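Local coordinates for protein trichosurin (Trichosurus vulpecula, PDB 2RA6) that probably binds and carries small hydrophobic molecules in milk whey, as a homodimeric lipocalin whose barrel holds 4-ethylphenol in this crystal, at residues Val32-Asp37 with Lys121-Asn127; Phe47-Ile51 with Ile160-Cys166; Pro75-Thr79 with Lys90-Tyr94; Ser104-Tyr109 with Ile139-Phe143. The protein carries 1 engineered substitution. All coordinates share one frame; numbering follows the deposited sequence.

Contact 1 (Val32-Asp37 with Lys121-Asn127). With ZN (zinc ion), chain L.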
loop_
_atom_site.group_PDB
_atom_site.type_symbol
_atom_site.label_atom_id
_atom_site.label_comp_id
_atom_site.label_asym_id
_atom_site.label_seq_id
_atom_site.Cartn_x
_atom_site.Cartn_y
_atom_site.Cartn_z
ATOM N N VAL B 32 13.781 13.171 2.285
ATOM C CA VAL B 32 12.583 13.341 3.103
ATOM C C VAL B 32 12.029 11.987 3.521
ATOM O O VAL B 32 12.039 11.033 2.749
ATOM C CB VAL B 32 11.469 14.113 2.348
ATOM C CG1 VAL B 32 10.327 14.460 3.319
ATOM C CG2 VAL B 32 12.034 15.394 1.741
ATOM N N LEU B 33 11.577 11.907 4.769
ATOM C CA LEU B 33 10.972 10.704 5.317
ATOM C C LEU B 33 9.604 11.150 5.820
ATOM O O LEU B 33 9.448 12.277 6.296
ATOM C CB LEU B 33 11.791 10.171 6.496
ATOM C CG LEU B 33 13.175 9.577 6.216
ATOM C CD1 LEU B 33 13.874 9.253 7.534
ATOM C CD2 LEU B 33 13.036 8.328 5.364
ATOM N N ALA B 34 8.614 10.280 5.701
ATOM C CA ALA B 34 7.272 10.603 6.172
ATOM C C ALA B 34 6.640 9.300 6.594
ATOM O O ALA B 34 6.901 8.252 6.006
ATOM C CB ALA B 34 6.459 11.263 5.066
ATOM N N SER B 35 5.829 9.346 7.642
ATOM C CA SER B 35 5.204 8.125 8.113
ATOM C C SER B 35 3.927 8.376 8.870
ATOM O O SER B 35 3.726 9.451 9.433
ATOM C CB SER B 35 6.162 7.355 9.022
ATOM O OG SER B 35 5.576 6.142 9.483
ATOM N N SER B 36 3.075 7.360 8.876
ATOM C CA SER B 36 1.818 7.417 9.597
ATOM C C SER B 36 2.131 7.378 11.095
ATOM O O SER B 36 1.322 7.812 11.916
ATOM C CB SER B 36 0.930 6.235 9.188
ATOM O OG SER B 36 1.644 5.016 9.235
ATOM N N ASP B 37 3.307 6.859 11.442
ATOM C CA ASP B 37 3.751 6.793 12.835
ATOM C C ASP B 37 5.119 7.464 12.896
ATOM O O ASP B 37 6.131 6.866 12.514
ATOM C CB ASP B 37 3.870 5.341 13.300
ATOM C CG ASP B 37 4.114 5.226 14.799
ATOM O OD1 ASP B 37 4.864 6.057 15.345
ATOM O OD2 ASP B 37 3.556 4.297 15.415
ATOM N N LYS B 121 -0.232 -4.810 12.642
ATOM C CA LYS B 121 -0.567 -3.410 12.414
ATOM C C LYS B 121 0.071 -2.917 11.126
ATOM O O LYS B 121 1.197 -3.295 10.799
ATOM C CB LYS B 121 -0.085 -2.534 13.573
ATOM C CG LYS B 121 -0.490 -1.075 13.420
ATOM C CD LYS B 121 0.015 -0.216 14.566
ATOM C CE LYS B 121 -0.365 1.240 14.356
ATOM N NZ LYS B 121 0.142 2.121 15.447
ATOM N N VAL B 122 -0.649 -2.072 10.401
ATOM C CA VAL B 122 -0.136 -1.530 9.153
ATOM C C VAL B 122 0.298 -0.083 9.313
ATOM O O VAL B 122 -0.386 0.725 9.953
ATOM C CB VAL B 122 -1.203 -1.560 8.036
ATOM C CG1 VAL B 122 -0.582 -1.120 6.721
ATOM C CG2 VAL B 122 -1.806 -2.944 7.917
ATOM N N ASN B 123 1.452 0.239 8.746
ATOM C CA ASN B 123 1.935 1.609 8.767
ATOM C C ASN B 123 2.491 1.924 7.409
ATOM O O ASN B 123 2.868 1.028 6.659
ATOM C CB ASN B 123 3.015 1.820 9.819
ATOM C CG ASN B 123 2.434 2.240 11.154
ATOM O OD1 ASN B 123 1.803 3.304 11.284
ATOM N ND2 ASN B 123 2.637 1.414 12.150
ATOM N N VAL B 124 2.510 3.201 7.077
ATOM C CA VAL B 124 3.060 3.599 5.803
ATOM C C VAL B 124 4.267 4.478 6.073
ATOM O O VAL B 124 4.247 5.356 6.938
ATOM C CB VAL B 124 2.023 4.363 4.946
ATOM C CG1 VAL B 124 1.618 5.660 5.628
ATOM C CG2 VAL B 124 2.606 4.645 3.565
ATOM N N VAL B 125 5.343 4.201 5.350
ATOM C CA VAL B 125 6.562 4.983 5.468
ATOM C C VAL B 125 6.910 5.362 4.038
ATOM O O VAL B 125 7.061 4.497 3.177
ATOM C CB VAL B 125 7.733 4.168 6.081
ATOM C CG1 VAL B 125 8.984 5.032 6.161
ATOM C CG2 VAL B 125 7.357 3.676 7.477
ATOM N N ALA B 126 7.005 6.659 3.785
ATOM C CA ALA B 126 7.331 7.152 2.460
ATOM C C ALA B 126 8.742 7.717 2.485
ATOM O O ALA B 126 9.124 8.434 3.408
ATOM C CB ALA B 126 6.334 8.227 2.046
ATOM N N ASN B 127 9.516 7.378 1.463
ATOM C CA ASN B 127 10.895 7.826 1.365
ATOM C C ASN B 127 11.113 8.592 0.069
ATOM O O ASN B 127 10.683 8.142 -0.985
ATOM C CB ASN B 127 11.841 6.616 1.358
ATOM C CG ASN B 127 11.796 5.810 2.645
ATOM O OD1 ASN B 127 12.745 5.826 3.427
ATOM N ND2 ASN B 127 10.696 5.098 2.866
HETATM ZN ZN ZN L . 3.915 3.898 17.338
HETATM O O HOH W 1 2.702 1.869 14.558
#

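Contact 2 (Phe47-Ile51 with Ile160-Cys166). With IPA (isopropyl alcohol), chain R.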
loop_
_atom_site.group_PDB
_atom_site.type_symbol
_atom_site.label_atom_id
_atom_site.label_comp_id
_atom_site.label_asym_id
_atom_site.label_seq_id
_atom_site.Cartn_x
_atom_site.Cartn_y
_atom_site.Cartn_z
ATOM N N PHE B 47 12.757 2.857 10.946
ATOM C CA PHE B 47 12.813 3.305 9.557
ATOM C C PHE B 47 13.625 4.572 9.339
ATOM O O PHE B 47 13.566 5.177 8.266
ATOM C CB PHE B 47 11.406 3.477 8.985
ATOM C CG PHE B 47 10.752 2.181 8.606
ATOM C CD1 PHE B 47 10.004 1.464 9.536
ATOM C CD2 PHE B 47 10.902 1.661 7.323
ATOM C CE1 PHE B 47 9.412 0.249 9.193
ATOM C CE2 PHE B 47 10.315 0.447 6.968
ATOM C CZ PHE B 47 9.568 -0.261 7.905
ATOM N N ARG B 48 14.383 4.976 10.352
ATOM C CA ARG B 48 15.226 6.148 10.200
ATOM C C ARG B 48 16.560 5.631 9.685
ATOM O O ARG B 48 17.544 5.530 10.423
ATOM C CB ARG B 48 15.421 6.896 11.522
ATOM C CG ARG B 48 16.084 8.258 11.327
ATOM C CD ARG B 48 16.225 9.029 12.630
ATOM N NE ARG B 48 16.909 10.304 12.432
ATOM C CZ ARG B 48 16.330 11.411 11.977
ATOM N NH1 ARG B 48 15.038 11.419 11.673
ATOM N NH2 ARG B 48 17.047 12.518 11.816
ATOM N N ASN B 49 16.565 5.280 8.405
ATOM C CA ASN B 49 17.757 4.768 7.749
ATOM C C ASN B 49 18.044 5.686 6.577
ATOM O O ASN B 49 17.127 6.194 5.931
ATOM C CB ASN B 49 17.526 3.335 7.267
ATOM C CG ASN B 49 17.066 2.419 8.384
ATOM O OD1 ASN B 49 17.712 2.325 9.430
ATOM N ND2 ASN B 49 15.944 1.741 8.167
ATOM N N PHE B 50 19.325 5.901 6.316
ATOM C CA PHE B 50 19.754 6.797 5.257
ATOM C C PHE B 50 20.379 6.016 4.117
ATOM O O PHE B 50 21.450 5.431 4.268
ATOM C CB PHE B 50 20.754 7.782 5.846
ATOM C CG PHE B 50 20.306 8.370 7.150
ATOM C CD1 PHE B 50 19.269 9.292 7.186
ATOM C CD2 PHE B 50 20.893 7.970 8.344
ATOM C CE1 PHE B 50 18.818 9.815 8.399
ATOM C CE2 PHE B 50 20.454 8.483 9.565
ATOM C CZ PHE B 50 19.414 9.405 9.589
ATOM N N ILE B 51 19.706 6.011 2.974
ATOM C CA ILE B 51 20.196 5.274 1.817
ATOM C C ILE B 51 21.534 5.823 1.332
ATOM O O ILE B 51 21.792 7.025 1.406
ATOM C CB ILE B 51 19.160 5.309 0.661
ATOM C CG1 ILE B 51 19.580 4.360 -0.461
ATOM C CG2 ILE B 51 19.024 6.716 0.106
ATOM C CD1 ILE B 51 19.504 2.891 -0.092
ATOM N N ILE B 160 15.127 15.687 6.079
ATOM C CA ILE B 160 16.434 15.559 6.709
ATOM C C ILE B 160 17.576 16.197 5.932
ATOM O O ILE B 160 18.738 16.071 6.317
ATOM C CB ILE B 160 16.792 14.095 6.989
ATOM C CG1 ILE B 160 16.917 13.332 5.674
ATOM C CG2 ILE B 160 15.743 13.468 7.904
ATOM C CD1 ILE B 160 17.578 11.980 5.827
ATOM N N SER B 161 17.250 16.886 4.844
ATOM C CA SER B 161 18.276 17.551 4.049
ATOM C C SER B 161 18.847 18.694 4.876
ATOM O O SER B 161 19.943 19.182 4.608
ATOM C CB SER B 161 17.676 18.118 2.761
ATOM O OG SER B 161 16.812 19.206 3.049
ATOM N N GLU B 162 18.089 19.105 5.889
ATOM C CA GLU B 162 18.477 20.205 6.762
ATOM C C GLU B 162 19.022 19.760 8.113
ATOM O O GLU B 162 19.072 20.552 9.053
ATOM C CB GLU B 162 17.277 21.131 6.971
ATOM C CG GLU B 162 16.024 20.412 7.443
ATOM C CD GLU B 162 14.781 21.275 7.333
ATOM O OE1 GLU B 162 14.486 21.752 6.215
ATOM O OE2 GLU B 162 14.092 21.471 8.358
ATOM N N VAL B 163 19.437 18.499 8.211
ATOM C CA VAL B 163 19.977 17.980 9.463
ATOM C C VAL B 163 21.233 17.150 9.215
ATOM O O VAL B 163 21.385 16.543 8.155
ATOM C CB VAL B 163 18.927 17.115 10.205
ATOM C CG1 VAL B 163 18.643 15.850 9.419
ATOM C CG2 VAL B 163 19.419 16.780 11.606
ATOM N N ASP B 164 22.142 17.144 10.187
ATOM C CA ASP B 164 23.374 16.377 10.061
ATOM C C ASP B 164 23.085 14.924 10.410
ATOM O O ASP B 164 22.799 14.594 11.561
ATOM C CB ASP B 164 24.454 16.930 10.998
ATOM C CG ASP B 164 25.781 16.209 10.848
ATOM O OD1 ASP B 164 26.305 16.150 9.715
ATOM O OD2 ASP B 164 26.307 15.704 11.864
ATOM N N HIS B 165 23.156 14.058 9.407
ATOM C CA HIS B 165 22.887 12.641 9.603
ATOM C C HIS B 165 23.941 11.792 8.902
ATOM O O HIS B 165 24.757 12.310 8.140
ATOM C CB HIS B 165 21.495 12.307 9.064
ATOM C CG HIS B 165 21.316 12.644 7.618
ATOM N ND1 HIS B 165 21.834 11.868 6.602
ATOM C CD2 HIS B 165 20.703 13.691 7.016
ATOM C CE1 HIS B 165 21.546 12.422 5.438
ATOM N NE2 HIS B 165 20.860 13.529 5.661
ATOM N N CYS B 166 23.918 10.487 9.159
ATOM C CA CYS B 166 24.882 9.574 8.554
ATOM C C CYS B 166 24.836 9.622 7.030
ATOM O O CYS B 166 23.781 10.002 6.482
ATOM C CB CYS B 166 24.615 8.141 9.020
ATOM S SG CYS B 166 24.819 7.851 10.808
ATOM O OXT CYS B 166 25.855 9.258 6.405
HETATM C C1 IPA R . 14.338 0.030 5.758
HETATM C C2 IPA R . 13.929 1.381 5.293
HETATM C C3 IPA R . 14.295 1.054 3.884
HETATM O O2 IPA R . 14.684 2.467 5.869
#

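Contact 3 (Pro75-Thr79 with Lys90-Tyr94). With ETY (4-ethylphenol), chain P.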
loop_
_atom_site.group_PDB
_atom_site.type_symbol
_atom_site.label_atom_id
_atom_site.label_comp_id
_atom_site.label_asym_id
_atom_site.label_seq_id
_atom_site.Cartn_x
_atom_site.Cartn_y
_atom_site.Cartn_z
ATOM N N PRO B 75 26.287 0.156 9.190
ATOM C CA PRO B 75 25.776 -0.270 7.888
ATOM C C PRO B 75 24.541 -1.160 8.021
ATOM O O PRO B 75 24.402 -1.918 8.986
ATOM C CB PRO B 75 26.962 -1.014 7.280
ATOM C CG PRO B 75 28.136 -0.309 7.880
ATOM C CD PRO B 75 27.712 -0.198 9.322
ATOM N N LEU B 76 23.646 -1.048 7.047
ATOM C CA LEU B 76 22.422 -1.834 7.006
ATOM C C LEU B 76 22.207 -2.247 5.560
ATOM O O LEU B 76 22.003 -1.399 4.689
ATOM C CB LEU B 76 21.230 -1.002 7.493
ATOM C CG LEU B 76 19.844 -1.649 7.393
ATOM C CD1 LEU B 76 19.782 -2.869 8.299
ATOM C CD2 LEU B 76 18.768 -0.644 7.783
ATOM N N TYR B 77 22.270 -3.548 5.303
ATOM C CA TYR B 77 22.079 -4.071 3.955
ATOM C C TYR B 77 20.756 -4.804 3.870
ATOM O O TYR B 77 20.480 -5.700 4.664
ATOM C CB TYR B 77 23.217 -5.024 3.582
ATOM C CG TYR B 77 24.572 -4.355 3.508
ATOM C CD1 TYR B 77 25.365 -4.212 4.647
ATOM C CD2 TYR B 77 25.044 -3.839 2.305
ATOM C CE1 TYR B 77 26.605 -3.571 4.588
ATOM C CE2 TYR B 77 26.276 -3.198 2.232
ATOM C CZ TYR B 77 27.047 -3.066 3.372
ATOM O OH TYR B 77 28.265 -2.429 3.300
ATOM N N LEU B 78 19.933 -4.421 2.904
ATOM C CA LEU B 78 18.638 -5.058 2.735
ATOM C C LEU B 78 18.389 -5.344 1.271
ATOM O O LEU B 78 18.955 -4.689 0.399
ATOM C CB LEU B 78 17.533 -4.149 3.261
ATOM C CG LEU B 78 17.565 -3.861 4.763
ATOM C CD1 LEU B 78 16.654 -2.693 5.070
ATOM C CD2 LEU B 78 17.151 -5.108 5.536
ATOM N N THR B 79 17.547 -6.329 1.003
ATOM C CA THR B 79 17.211 -6.668 -0.364
ATOM C C THR B 79 15.697 -6.690 -0.517
ATOM O O THR B 79 14.994 -7.361 0.246
ATOM C CB THR B 79 17.769 -8.047 -0.772
ATOM O OG1 THR B 79 19.203 -8.002 -0.778
ATOM C CG2 THR B 79 17.274 -8.428 -2.161
ATOM N N LYS B 90 9.016 -6.881 -2.358
ATOM C CA LYS B 90 8.727 -7.425 -1.039
ATOM C C LYS B 90 10.000 -7.322 -0.204
ATOM O O LYS B 90 11.088 -7.651 -0.676
ATOM C CB LYS B 90 8.271 -8.883 -1.146
ATOM C CG LYS B 90 9.174 -9.769 -1.982
ATOM C CD LYS B 90 8.567 -11.157 -2.152
ATOM C CE LYS B 90 9.403 -12.016 -3.084
ATOM N NZ LYS B 90 8.826 -13.380 -3.234
ATOM N N LEU B 91 9.863 -6.863 1.035
ATOM C CA LEU B 91 11.012 -6.703 1.918
ATOM C C LEU B 91 10.760 -7.216 3.327
ATOM O O LEU B 91 9.748 -6.886 3.942
ATOM C CB LEU B 91 11.410 -5.225 2.001
ATOM C CG LEU B 91 12.458 -4.871 3.065
ATOM C CD1 LEU B 91 13.820 -5.396 2.645
ATOM C CD2 LEU B 91 12.517 -3.367 3.256
ATOM N N ASN B 92 11.680 -8.032 3.829
ATOM C CA ASN B 92 11.573 -8.553 5.184
ATOM C C ASN B 92 12.401 -7.636 6.078
ATOM O O ASN B 92 13.632 -7.671 6.047
ATOM C CB ASN B 92 12.112 -9.988 5.258
ATOM C CG ASN B 92 12.168 -10.525 6.681
ATOM O OD1 ASN B 92 11.231 -10.350 7.461
ATOM N ND2 ASN B 92 13.265 -11.194 7.020
ATOM N N TYR B 93 11.714 -6.796 6.846
ATOM C CA TYR B 93 12.354 -5.851 7.756
ATOM C C TYR B 93 11.295 -5.294 8.696
ATOM O O TYR B 93 10.261 -4.804 8.242
ATOM C CB TYR B 93 12.990 -4.703 6.973
ATOM C CG TYR B 93 13.706 -3.713 7.861
ATOM C CD1 TYR B 93 14.932 -4.031 8.448
ATOM C CD2 TYR B 93 13.141 -2.470 8.149
ATOM C CE1 TYR B 93 15.579 -3.137 9.300
ATOM C CE2 TYR B 93 13.777 -1.570 8.998
ATOM C CZ TYR B 93 14.996 -1.911 9.569
ATOM O OH TYR B 93 15.629 -1.031 10.408
ATOM N N TYR B 94 11.556 -5.369 9.998
ATOM C CA TYR B 94 10.604 -4.895 11.004
ATOM C C TYR B 94 9.237 -5.472 10.643
ATOM O O TYR B 94 8.217 -4.774 10.654
ATOM C CB TYR B 94 10.539 -3.368 11.000
ATOM C CG TYR B 94 9.918 -2.786 12.251
ATOM C CD1 TYR B 94 10.563 -2.897 13.482
ATOM C CD2 TYR B 94 8.700 -2.105 12.202
ATOM C CE1 TYR B 94 10.016 -2.341 14.635
ATOM C CE2 TYR B 94 8.142 -1.545 13.351
ATOM C CZ TYR B 94 8.810 -1.667 14.562
ATOM O OH TYR B 94 8.284 -1.096 15.697
HETATM C C8 ETY P . 14.182 2.265 0.028
HETATM C C7 ETY P . 13.801 1.153 -0.954
HETATM C CG ETY P . 14.663 -0.075 -0.845
HETATM C C3 ETY P . 14.459 -1.020 0.194
HETATM C C2 ETY P . 15.267 -2.174 0.297
HETATM C C5 ETY P . 15.708 -0.316 -1.786
HETATM C C6 ETY P . 16.522 -1.468 -1.690
HETATM C C1 ETY P . 16.294 -2.392 -0.644
HETATM O O1 ETY P . 17.075 -3.511 -0.548
HETATM O O HOH W 2 13.755 -9.009 2.101
#

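Contact 4 (Ser104-Tyr109 with Ile139-Phe143)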
loop_
_atom_site.group_PDB
_atom_site.type_symbol
_atom_site.label_atom_id
_atom_site.label_comp_id
_atom_site.label_asym_id
_atom_site.label_seq_id
_atom_site.Cartn_x
_atom_site.Cartn_y
_atom_site.Cartn_z
ATOM N N SER B 104 8.557 10.389 -11.567
ATOM C CA SER B 104 8.273 11.015 -12.846
ATOM C C SER B 104 9.597 11.441 -13.478
ATOM O O SER B 104 9.665 11.723 -14.674
ATOM C CB SER B 104 7.362 12.231 -12.653
ATOM O OG SER B 104 7.957 13.210 -11.817
ATOM N N LYS B 105 10.642 11.486 -12.658
ATOM C CA LYS B 105 11.985 11.855 -13.099
ATOM C C LYS B 105 12.963 10.886 -12.439
ATOM O O LYS B 105 13.666 11.240 -11.492
ATOM C CB LYS B 105 12.297 13.298 -12.694
ATOM C CG LYS B 105 11.497 14.330 -13.474
ATOM C CD LYS B 105 11.852 15.752 -13.067
ATOM C CE LYS B 105 11.243 16.115 -11.724
ATOM N NZ LYS B 105 9.754 16.107 -11.782
ATOM N N PRO B 106 13.024 9.647 -12.952
ATOM C CA PRO B 106 13.882 8.562 -12.459
ATOM C C PRO B 106 15.364 8.853 -12.267
ATOM O O PRO B 106 16.016 8.214 -11.440
ATOM C CB PRO B 106 13.630 7.438 -13.465
ATOM C CG PRO B 106 13.309 8.178 -14.723
ATOM C CD PRO B 106 12.391 9.266 -14.227
ATOM N N ASN B 107 15.894 9.814 -13.016
ATOM C CA ASN B 107 17.307 10.158 -12.902
ATOM C C ASN B 107 17.524 11.284 -11.898
ATOM O O ASN B 107 18.660 11.590 -11.532
ATOM C CB ASN B 107 17.859 10.586 -14.264
ATOM C CG ASN B 107 19.376 10.599 -14.298
ATOM O OD1 ASN B 107 19.983 11.204 -15.183
ATOM N ND2 ASN B 107 19.999 9.917 -13.340
ATOM N N GLU B 108 16.432 11.902 -11.461
ATOM C CA GLU B 108 16.512 13.002 -10.508
ATOM C C GLU B 108 16.121 12.596 -9.087
ATOM O O GLU B 108 16.757 13.019 -8.123
ATOM C CB GLU B 108 15.628 14.169 -10.966
ATOM C CG GLU B 108 16.183 14.968 -12.145
ATOM C CD GLU B 108 15.330 16.184 -12.481
ATOM O OE1 GLU B 108 14.822 16.834 -11.541
ATOM O OE2 GLU B 108 15.179 16.503 -13.680
ATOM N N TYR B 109 15.079 11.781 -8.957
ATOM C CA TYR B 109 14.629 11.350 -7.638
ATOM C C TYR B 109 13.955 9.992 -7.687
ATOM O O TYR B 109 13.601 9.499 -8.753
ATOM C CB TYR B 109 13.646 12.373 -7.049
ATOM C CG TYR B 109 12.228 12.300 -7.598
ATOM C CD1 TYR B 109 11.269 11.465 -7.013
ATOM C CD2 TYR B 109 11.844 13.058 -8.700
ATOM C CE1 TYR B 109 9.968 11.390 -7.511
ATOM C CE2 TYR B 109 10.544 12.990 -9.207
ATOM C CZ TYR B 109 9.613 12.156 -8.612
ATOM O OH TYR B 109 8.329 12.073 -9.117
ATOM N N ILE B 139 9.799 19.375 -6.101
ATOM C CA ILE B 139 9.698 17.939 -5.859
ATOM C C ILE B 139 9.330 17.650 -4.410
ATOM O O ILE B 139 8.452 16.822 -4.141
ATOM C CB ILE B 139 11.021 17.221 -6.211
ATOM C CG1 ILE B 139 11.236 17.267 -7.728
ATOM C CG2 ILE B 139 10.984 15.767 -5.738
ATOM C CD1 ILE B 139 12.576 16.717 -8.173
ATOM N N LYS B 140 9.983 18.333 -3.476
ATOM C CA LYS B 140 9.680 18.108 -2.066
ATOM C C LYS B 140 8.254 18.530 -1.724
ATOM O O LYS B 140 7.563 17.841 -0.969
ATOM C CB LYS B 140 10.694 18.831 -1.167
ATOM C CG LYS B 140 12.093 18.244 -1.279
ATOM C CD LYS B 140 13.025 18.677 -0.149
ATOM C CE LYS B 140 13.339 20.153 -0.192
ATOM N NZ LYS B 140 14.373 20.487 0.833
ATOM N N LYS B 141 7.809 19.644 -2.299
ATOM C CA LYS B 141 6.458 20.146 -2.054
ATOM C C LYS B 141 5.399 19.142 -2.491
ATOM O O LYS B 141 4.434 18.886 -1.767
ATOM C CB LYS B 141 6.237 21.470 -2.795
ATOM C CG LYS B 141 4.852 22.073 -2.583
ATOM C CD LYS B 141 4.658 23.323 -3.432
ATOM C CE LYS B 141 3.289 23.941 -3.203
ATOM N NZ LYS B 141 3.137 24.413 -1.800
ATOM N N ARG B 142 5.578 18.579 -3.679
ATOM C CA ARG B 142 4.626 17.606 -4.208
ATOM C C ARG B 142 4.596 16.351 -3.331
ATOM O O ARG B 142 3.525 15.840 -3.005
ATOM C CB ARG B 142 4.999 17.252 -5.649
ATOM C CG ARG B 142 4.027 16.314 -6.347
ATOM C CD ARG B 142 4.452 16.073 -7.793
ATOM N NE ARG B 142 5.833 15.603 -7.878
ATOM C CZ ARG B 142 6.455 15.288 -9.010
ATOM N NH1 ARG B 142 5.824 15.391 -10.172
ATOM N NH2 ARG B 142 7.714 14.874 -8.981
ATOM N N PHE B 143 5.773 15.876 -2.939
ATOM C CA PHE B 143 5.881 14.689 -2.096
ATOM C C PHE B 143 5.161 14.923 -0.774
ATOM O O PHE B 143 4.363 14.095 -0.322
ATOM C CB PHE B 143 7.356 14.388 -1.817
ATOM C CG PHE B 143 7.586 13.240 -0.866
ATOM C CD1 PHE B 143 7.537 11.922 -1.308
ATOM C CD2 PHE B 143 7.904 13.487 0.465
ATOM C CE1 PHE B 143 7.807 10.862 -0.429
ATOM C CE2 PHE B 143 8.174 12.443 1.349
ATOM C CZ PHE B 143 8.127 11.132 0.903
#

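Contact 1 (Val32-Asp37 with Lys121-Asn127)
A34 and A126 form the antiparallel hydrogen-bonded pair that joins V32-D37 to K121-N127. A126 N gives a short bond of 2.7 Å to A34 O, while A34 N returns a more bent one to A126 O. L33 with N127 and S35 with V125 are the flanking non-hydrogen-bonded pairs, and the strand axes run at 168°, as expected of neighbouring staves of the lipocalin barrel.

Beyond S35 one more backbone bond forms, S36 N to V124 O, and then a side chain takes over: S36 OG accepts from V124 N at 2.9 Å, nearly straight at 167°. The same hydroxyl gives its proton to N123 OD1 at 2.7 Å, in the carbonyl plane and on a lone pair; with chi1 at 49°, OG sits between the backbone N and carbonyl carbon, facing both partners. S35 OG accepts from D37 N, closing an ST turn.

Apolar contact is lighter: the methyls A34 CB and A126 CB lie 4.3 Å apart, on the face covered by F143 and F147 of helix 137-148.

Past the end of strand 29-35, D37 OD2 binds zinc at 2.0 Å, with one further ligand from outside the segments, and D37 OD1 bonds to S39 OG. A shared water joins K121 NZ to the zinc-bound carboxylate, and the nearby positive charges probably help keep D37 ionised.

Contact 2 (Phe47-Ile51 with Ile160-Cys166)
F50 swings its ring against the C-terminal segment with CG beside the backbone N and anti to the carbonyl carbon (chi1 -46°), and H165 meets it with CG between its own backbone N and carbonyl carbon (chi1 58°). The two rings form an offset stack: their centroids are 4.6 Å apart and their planes differ by 18°. H165 CB also lies over the phenyl face, 3.9 Å from the centroid, which makes a CH-pi contact beside the stack. At the edge of the F50 ring, near its plane, I160 CD1 touches F50 CD1 at 3.5 Å; this same methyl lies above one face of the imidazole, toward its rim. C166 CB approaches F50 CD2 obliquely at 3.8 Å.

Here the C-terminal tail, after leaving strand 157-159, runs across the outside of strand 49-57 of the lipocalin barrel, and the disulfide from C166 to C73 ties its end to the barrel. H165 ND1 donates to C166 O of the terminal carboxylate at 2.7 Å, with the acceptor close to the ring plane, which helps to set the rotation of the stacked imidazole.

R48 extends its chain so that NH2 lies 4.2 Å from I160 CG2, which is oblique to the guanidinium. The polar end of R48 is held from outside the two segments, by a salt bridge from NE to E43 and a hydrogen bond from NH1 to I41 O.

Contact 3 (Pro75-Thr79 with Lys90-Tyr94)
P75-T79 and K90-N92 lie on the two strands of a beta hairpin, with Y93 and Y94 in the loop that follows, but the short axes stand 7.3 Å apart at closest approach and cross at 140°, with T79 and L91 the nearest alpha carbons. The strands have splayed here, and side chains and a water fill the place of direct backbone bonds. The water donates to T79 O at 2.8 Å and accepts from N92 N, so it bridges the two backbones.

L78 carries the apolar part. Its CD1 lies over one face of the Y93 ring, 4.0 Å above the plane and offset toward the rim, while L78 CD2 is 3.8 Å from Y93 CD1; the two side chains meet at about a right angle. L91, with CG anti to the backbone N (chi1 171°), brings CD1 to 4.0 Å from L78 CB and to 3.3 Å from T79 O. The methyl L76 CD2 packs at the phenol end of Y93, 4.1 Å from OH. That hydroxyl bonds to P46 O.

L78 and T79 also line the 4-ethylphenol pocket, where the ligand is hydrogen-bonded to L61 O and G63 N of the adjoining strand.

Strand 60-69 pairs with strand 72-82 through backbone bonds of L76 with F65 and L78 with G63. N49, near the start of the strand that runs to residue 57, packs on both L76 and Y93.

Contact 4 (Ser104-Tyr109 with Ile139-Phe143)
Y109 lays one face of its ring beneath I139 CG2, at the centre of the contact between S104-Y109, a loop leading into strand 109-118, and helix 137-148, which packs against the outside of the lipocalin barrel. That methyl is 4.3 Å from the ring centroid and 18° off the normal, a CH-pi contact placed toward the rim. I139 CD1 adds 3.8 Å to Y109 CD2 and lies equally far, 3.8 Å, from K105 CE, so this one methyl touches both the ring and the lysine chain.

R142 comes in at the phenol end. A bend at chi3 (54°) turns its guanidinium toward Y109 OH and S104. The guanidinium plane is 56° from the ring, and NH2 lies 2.9 Å from Y109 OH with an angle too poor for a hydrogen bond. S104 OG sits at the guanidinium edge and takes a weak bond from NH1. K105 NZ is 3.7 Å from R142 NH2, a pair of like charges that is probably somewhat unfavourable.

Further out, the loop sets these groups in place. K105 O accepts from both E108 N and Y109 N, closing the turn that precedes strand 109-118. The ring of Y109 also packs on L128 and L135, and S136 OG receives I139 N near the helix start. Between the two hydroxyls, S104 OG and Y109 OH share a hydrogen bond of 3.0 Å in which either may be the donor.

Contacts 1, 2 and 3 all reach one antiparallel sheet, whereas contact 4 joins the loop entering strand 109-118 of that sheet to the helix outside. Contact 1 meets contact 2 where V125 CG2 lies 3.9 Å from F47 CG, and meets contact 4 through F143, whose CE2 is 3.5 Å from V32 CG1. Contacts 2 and 3 touch at N49 OD1 and L76 CD2, 3.6 Å apart. Contacts 3 and 4 stay about 15 Å apart at their nearest atoms, on opposite sides of the chain's centre. Contact 3 supplies L78 and T79 to the 4-ethylphenol pocket; the side chain of N127 in contact 1 is about 5 Å from the ligand, that of F50 in contact 2 about 10 Å.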